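Local coordinates for nucleoside-diphosphate sugar epimerase (SulA family) (PDB 3OH8), which probably acts as an NAD(P)-dependent epimerase on nucleotide-linked sugars, at residues T117-L129 with H438-Q451. Sequence-based numbering, arbitrary orientation.
Sequences TLTGMFAYRQTQL and HELGYEQLADFAQQ
H438, near the C-terminal end of helix 432-440, meets Y124 and Q128 of helix 119-139, joining a C-terminal helix and loop to the helix packed on the N-terminal antiparallel sheet. The Y124 and H438 rings are inclined by 27° but overlap little, with Y124 CD1 over one imidazole face; Y429 stacks on H438. H438 NE2 donates to Q128 OE1 (2.7 Å) in the ring plane and nearly in line with the amide C=O, the Q128 chain bending at chi2 (75°) to present it. H438 ND1 donates to E443 OE1 (2.7 Å) on the syn side of the carboxylate, 30° out of its plane. With both nitrogens donating, the imidazole is probably doubly protonated. T127 OG1 sits at the ring edge, 3.1 Å from E443 OE1. D343 takes the other end of the Q128 amide. Apolar contacts follow the loop: A123 CB packs against E443 CB (3.8 Å), and L445 CD2 reaches F122 CB (4.0 Å). G441, with positive phi, turns the chain out of its helix close to G120. Two waters bridge the segments: one links Y124 OH to E439 OE2, the other donates to G120 O (3.0 Å) and accepts from E443 N (2.9 Å).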
loop_
_atom_site.group_PDB
_atom_site.type_symbol
_atom_site.label_atom_id
_atom_site.label_comp_id
_atom_site.label_asym_id
_atom_site.label_seq_id
_atom_site.Cartn_x
_atom_site.Cartn_y
_atom_site.Cartn_z
ATOM N N THR A 117 13.975 16.094 -11.418
ATOM C CA THR A 117 14.224 15.399 -10.155
ATOM C C THR A 117 12.925 15.022 -9.429
ATOM O O THR A 117 12.905 14.121 -8.582
ATOM C CB THR A 117 15.041 16.312 -9.202
ATOM O OG1 THR A 117 16.273 16.692 -9.830
ATOM C CG2 THR A 117 15.333 15.611 -7.884
ATOM N N LEU A 118 11.841 15.719 -9.758
ATOM C CA LEU A 118 10.620 15.633 -8.976
ATOM C C LEU A 118 9.511 14.923 -9.724
ATOM O O LEU A 118 8.459 14.646 -9.166
ATOM C CB LEU A 118 10.149 17.038 -8.617
ATOM C CG LEU A 118 11.144 17.902 -7.841
ATOM C CD1 LEU A 118 10.820 19.381 -8.017
ATOM C CD2 LEU A 118 11.151 17.504 -6.371
ATOM N N THR A 119 9.741 14.644 -10.996
ATOM C CA THR A 119 8.734 14.018 -11.833
ATOM C C THR A 119 8.205 12.698 -11.261
ATOM O O THR A 119 6.990 12.479 -11.189
ATOM C CB THR A 119 9.290 13.790 -13.244
ATOM O OG1 THR A 119 9.421 15.058 -13.896
ATOM C CG2 THR A 119 8.357 12.922 -14.041
ATOM N N GLY A 120 9.119 11.821 -10.866
ATOM C CA GLY A 120 8.760 10.520 -10.318
ATOM C C GLY A 120 7.922 10.631 -9.056
ATOM O O GLY A 120 6.868 10.007 -8.939
HETATM N N MSE A 121 8.403 11.429 -8.110
HETATM C CA MSE A 121 7.696 11.682 -6.863
HETATM C C MSE A 121 6.260 12.103 -7.130
HETATM O O MSE A 121 5.325 11.572 -6.533
HETATM C CB MSE A 121 8.387 12.797 -6.075
HETATM C CG MSE A 121 7.574 13.322 -4.876
HETATM SE SE MSE A 121 8.399 14.593 -3.854
HETATM C CE MSE A 121 7.103 14.947 -2.677
ATOM N N PHE A 122 6.080 13.070 -8.024
ATOM C CA PHE A 122 4.734 13.573 -8.248
ATOM C C PHE A 122 3.839 12.652 -9.045
ATOM O O PHE A 122 2.640 12.591 -8.794
ATOM C CB PHE A 122 4.748 15.011 -8.755
ATOM C CG PHE A 122 4.911 15.982 -7.643
ATOM C CD1 PHE A 122 3.827 16.302 -6.839
ATOM C CD2 PHE A 122 6.160 16.467 -7.307
ATOM C CE1 PHE A 122 3.978 17.157 -5.749
ATOM C CE2 PHE A 122 6.320 17.323 -6.224
ATOM C CZ PHE A 122 5.228 17.663 -5.444
ATOM N N ALA A 123 4.422 11.898 -9.967
ATOM C CA ALA A 123 3.644 10.909 -10.693
ATOM C C ALA A 123 3.075 9.892 -9.694
ATOM O O ALA A 123 1.927 9.449 -9.831
ATOM C CB ALA A 123 4.511 10.210 -11.749
ATOM N N TYR A 124 3.874 9.540 -8.684
ATOM C CA TYR A 124 3.422 8.609 -7.639
ATOM C C TYR A 124 2.296 9.206 -6.790
ATOM O O TYR A 124 1.260 8.567 -6.574
ATOM C CB TYR A 124 4.579 8.192 -6.710
ATOM C CG TYR A 124 4.113 7.238 -5.632
ATOM C CD1 TYR A 124 3.999 5.866 -5.892
ATOM C CD2 TYR A 124 3.742 7.703 -4.378
ATOM C CE1 TYR A 124 3.547 4.980 -4.922
ATOM C CE2 TYR A 124 3.290 6.821 -3.388
ATOM C CZ TYR A 124 3.200 5.462 -3.669
ATOM O OH TYR A 124 2.751 4.590 -2.703
ATOM N N ARG A 125 2.507 10.427 -6.304
ATOM C CA ARG A 125 1.492 11.121 -5.520
ATOM C C ARG A 125 0.159 11.180 -6.267
ATOM O O ARG A 125 -0.893 10.923 -5.674
ATOM C CB ARG A 125 1.945 12.542 -5.143
ATOM C CG ARG A 125 3.148 12.636 -4.215
ATOM C CD ARG A 125 3.445 14.111 -3.852
ATOM N NE ARG A 125 2.232 14.793 -3.392
ATOM C CZ ARG A 125 1.861 14.884 -2.118
ATOM N NH1 ARG A 125 2.623 14.362 -1.160
ATOM N NH2 ARG A 125 0.726 15.485 -1.802
ATOM N N GLN A 126 0.202 11.515 -7.558
ATOM C CA GLN A 126 -1.012 11.604 -8.382
ATOM C C GLN A 126 -1.706 10.247 -8.599
ATOM O O GLN A 126 -2.918 10.104 -8.371
ATOM C CB GLN A 126 -0.709 12.252 -9.743
ATOM C CG GLN A 126 -0.108 13.650 -9.648
ATOM C CD GLN A 126 0.356 14.207 -10.996
ATOM O OE1 GLN A 126 0.527 15.415 -11.143
ATOM N NE2 GLN A 126 0.566 13.331 -11.972
ATOM N N THR A 127 -0.954 9.254 -9.064
ATOM C CA THR A 127 -1.548 7.933 -9.300
ATOM C C THR A 127 -2.056 7.317 -7.996
ATOM O O THR A 127 -3.138 6.737 -7.954
ATOM C CB THR A 127 -0.576 6.951 -10.025
ATOM O OG1 THR A 127 0.646 6.839 -9.288
ATOM C CG2 THR A 127 -0.253 7.475 -11.421
ATOM N N GLN A 128 -1.278 7.445 -6.932
ATOM C CA GLN A 128 -1.646 6.812 -5.668
ATOM C C GLN A 128 -2.925 7.416 -5.110
ATOM O O GLN A 128 -3.807 6.703 -4.635
ATOM C CB GLN A 128 -0.517 6.936 -4.636
ATOM C CG GLN A 128 -0.758 6.117 -3.367
ATOM C CD GLN A 128 -0.543 4.624 -3.595
ATOM O OE1 GLN A 128 0.031 4.211 -4.605
ATOM N NE2 GLN A 128 -0.958 3.821 -2.639
ATOM N N LEU A 129 -3.022 8.737 -5.152
ATOM C CA LEU A 129 -4.224 9.420 -4.685
ATOM C C LEU A 129 -5.444 8.958 -5.458
ATOM O O LEU A 129 -6.480 8.618 -4.867
ATOM C CB LEU A 129 -4.089 10.939 -4.892
ATOM C CG LEU A 129 -4.798 11.873 -3.905
ATOM C CD1 LEU A 129 -5.406 13.112 -4.599
ATOM C CD2 LEU A 129 -5.825 11.166 -3.057
ATOM N N HIS A 438 5.163 1.829 -11.077
ATOM C CA HIS A 438 4.553 2.539 -9.952
ATOM C C HIS A 438 5.467 2.500 -8.735
ATOM O O HIS A 438 5.734 3.527 -8.108
ATOM C CB HIS A 438 3.177 1.932 -9.633
ATOM C CG HIS A 438 2.428 2.650 -8.544
ATOM N ND1 HIS A 438 1.990 3.942 -8.678
ATOM C CD2 HIS A 438 2.018 2.231 -7.322
ATOM C CE1 HIS A 438 1.356 4.313 -7.571
ATOM N NE2 HIS A 438 1.358 3.288 -6.735
ATOM N N GLU A 439 5.962 1.314 -8.407
ATOM C CA GLU A 439 6.732 1.136 -7.177
ATOM C C GLU A 439 8.165 1.681 -7.206
ATOM O O GLU A 439 8.697 2.111 -6.176
ATOM C CB GLU A 439 6.712 -0.335 -6.769
ATOM C CG GLU A 439 5.351 -0.770 -6.283
ATOM C CD GLU A 439 4.916 0.000 -5.054
ATOM O OE1 GLU A 439 5.779 0.328 -4.203
ATOM O OE2 GLU A 439 3.705 0.283 -4.947
ATOM N N LEU A 440 8.774 1.703 -8.387
ATOM C CA LEU A 440 10.158 2.156 -8.514
ATOM C C LEU A 440 10.261 3.571 -9.087
ATOM O O LEU A 440 11.365 4.100 -9.259
ATOM C CB LEU A 440 10.972 1.173 -9.366
ATOM C CG LEU A 440 11.081 -0.247 -8.799
ATOM C CD1 LEU A 440 11.936 -1.138 -9.706
ATOM C CD2 LEU A 440 11.655 -0.216 -7.383
ATOM N N GLY A 441 9.113 4.179 -9.378
ATOM C CA GLY A 441 9.055 5.593 -9.715
ATOM C C GLY A 441 9.352 5.949 -11.161
ATOM O O GLY A 441 10.079 6.898 -11.429
ATOM N N TYR A 442 8.772 5.201 -12.091
ATOM C CA TYR A 442 8.981 5.447 -13.510
ATOM C C TYR A 442 7.712 5.973 -14.158
ATOM O O TYR A 442 7.598 5.964 -15.376
ATOM C CB TYR A 442 9.374 4.158 -14.232
ATOM C CG TYR A 442 10.511 3.387 -13.608
ATOM C CD1 TYR A 442 11.551 4.033 -12.959
ATOM C CD2 TYR A 442 10.553 2.000 -13.697
ATOM C CE1 TYR A 442 12.602 3.312 -12.399
ATOM C CE2 TYR A 442 11.591 1.274 -13.148
ATOM C CZ TYR A 442 12.610 1.930 -12.500
ATOM O OH TYR A 442 13.641 1.195 -11.953
ATOM N N GLU A 443 6.745 6.416 -13.359
ATOM C CA GLU A 443 5.488 6.890 -13.943
ATOM C C GLU A 443 5.596 8.345 -14.415
ATOM O O GLU A 443 6.522 9.057 -14.046
ATOM C CB GLU A 443 4.310 6.654 -12.987
ATOM C CG GLU A 443 3.925 5.167 -12.895
ATOM C CD GLU A 443 2.787 4.885 -11.916
ATOM O OE1 GLU A 443 2.870 5.337 -10.755
ATOM O OE2 GLU A 443 1.817 4.192 -12.309
ATOM N N GLN A 444 4.664 8.757 -15.265
ATOM C CA GLN A 444 4.673 10.088 -15.858
ATOM C C GLN A 444 3.663 10.969 -15.161
ATOM O O GLN A 444 2.626 10.491 -14.696
ATOM C CB GLN A 444 4.259 10.033 -17.331
ATOM C CG GLN A 444 5.080 9.136 -18.226
ATOM C CD GLN A 444 4.337 8.782 -19.515
ATOM O OE1 GLN A 444 3.209 9.237 -19.746
ATOM N NE2 GLN A 444 4.964 7.962 -20.353
ATOM N N LEU A 445 3.964 12.262 -15.126
ATOM C CA LEU A 445 3.019 13.279 -14.710
ATOM C C LEU A 445 1.717 13.155 -15.482
ATOM O O LEU A 445 1.716 12.794 -16.666
ATOM C CB LEU A 445 3.597 14.663 -14.973
ATOM C CG LEU A 445 4.868 15.046 -14.220
ATOM C CD1 LEU A 445 5.338 16.404 -14.696
ATOM C CD2 LEU A 445 4.612 15.036 -12.718
ATOM N N ALA A 446 0.612 13.473 -14.807
ATOM C CA ALA A 446 -0.702 13.534 -15.446
ATOM C C ALA A 446 -0.632 14.452 -16.667
ATOM O O ALA A 446 -1.206 14.165 -17.717
ATOM C CB ALA A 446 -1.745 14.061 -14.461
ATOM N N ASP A 447 0.054 15.578 -16.503
ATOM C CA ASP A 447 0.267 16.505 -17.606
ATOM C C ASP A 447 1.320 15.940 -18.547
ATOM O O ASP A 447 2.514 16.188 -18.379
ATOM C CB ASP A 447 0.695 17.870 -17.074
ATOM C CG ASP A 447 0.742 18.931 -18.166
ATOM O OD1 ASP A 447 0.987 18.561 -19.332
ATOM O OD2 ASP A 447 0.536 20.133 -17.856
ATOM N N PHE A 448 0.860 15.166 -19.527
ATOM C CA PHE A 448 1.745 14.462 -20.451
ATOM C C PHE A 448 2.656 15.416 -21.216
ATOM O O PHE A 448 3.861 15.188 -21.330
ATOM C CB PHE A 448 0.924 13.623 -21.425
ATOM N N ALA A 449 2.065 16.480 -21.748
ATOM C CA ALA A 449 2.814 17.472 -22.510
ATOM C C ALA A 449 3.945 18.064 -21.677
ATOM O O ALA A 449 5.047 18.268 -22.174
ATOM C CB ALA A 449 1.879 18.569 -22.997
ATOM N N GLN A 450 3.670 18.330 -20.402
ATOM C CA GLN A 450 4.675 18.889 -19.499
ATOM C C GLN A 450 5.800 17.886 -19.259
ATOM O O GLN A 450 6.978 18.251 -19.220
ATOM C CB GLN A 450 4.039 19.298 -18.165
ATOM C CG GLN A 450 5.018 19.891 -17.155
ATOM C CD GLN A 450 4.310 20.458 -15.936
ATOM O OE1 GLN A 450 3.222 20.009 -15.584
ATOM N NE2 GLN A 450 4.920 21.454 -15.291
ATOM N N GLN A 451 5.413 16.627 -19.075
ATOM C CA GLN A 451 6.359 15.527 -18.959
ATOM C C GLN A 451 7.304 15.570 -20.153
ATOM O O GLN A 451 8.526 15.590 -19.994
ATOM C CB GLN A 451 5.607 14.190 -18.935
ATOM C CG GLN A 451 6.494 12.943 -18.895
ATOM C CD GLN A 451 6.960 12.596 -17.492
ATOM O OE1 GLN A 451 7.932 11.863 -17.309
ATOM N NE2 GLN A 451 6.266 13.122 -16.495
HETATM O O HOH W 1 6.634 7.544 -10.650
HETATM O O HOH W 2 2.451 1.982 -3.281
#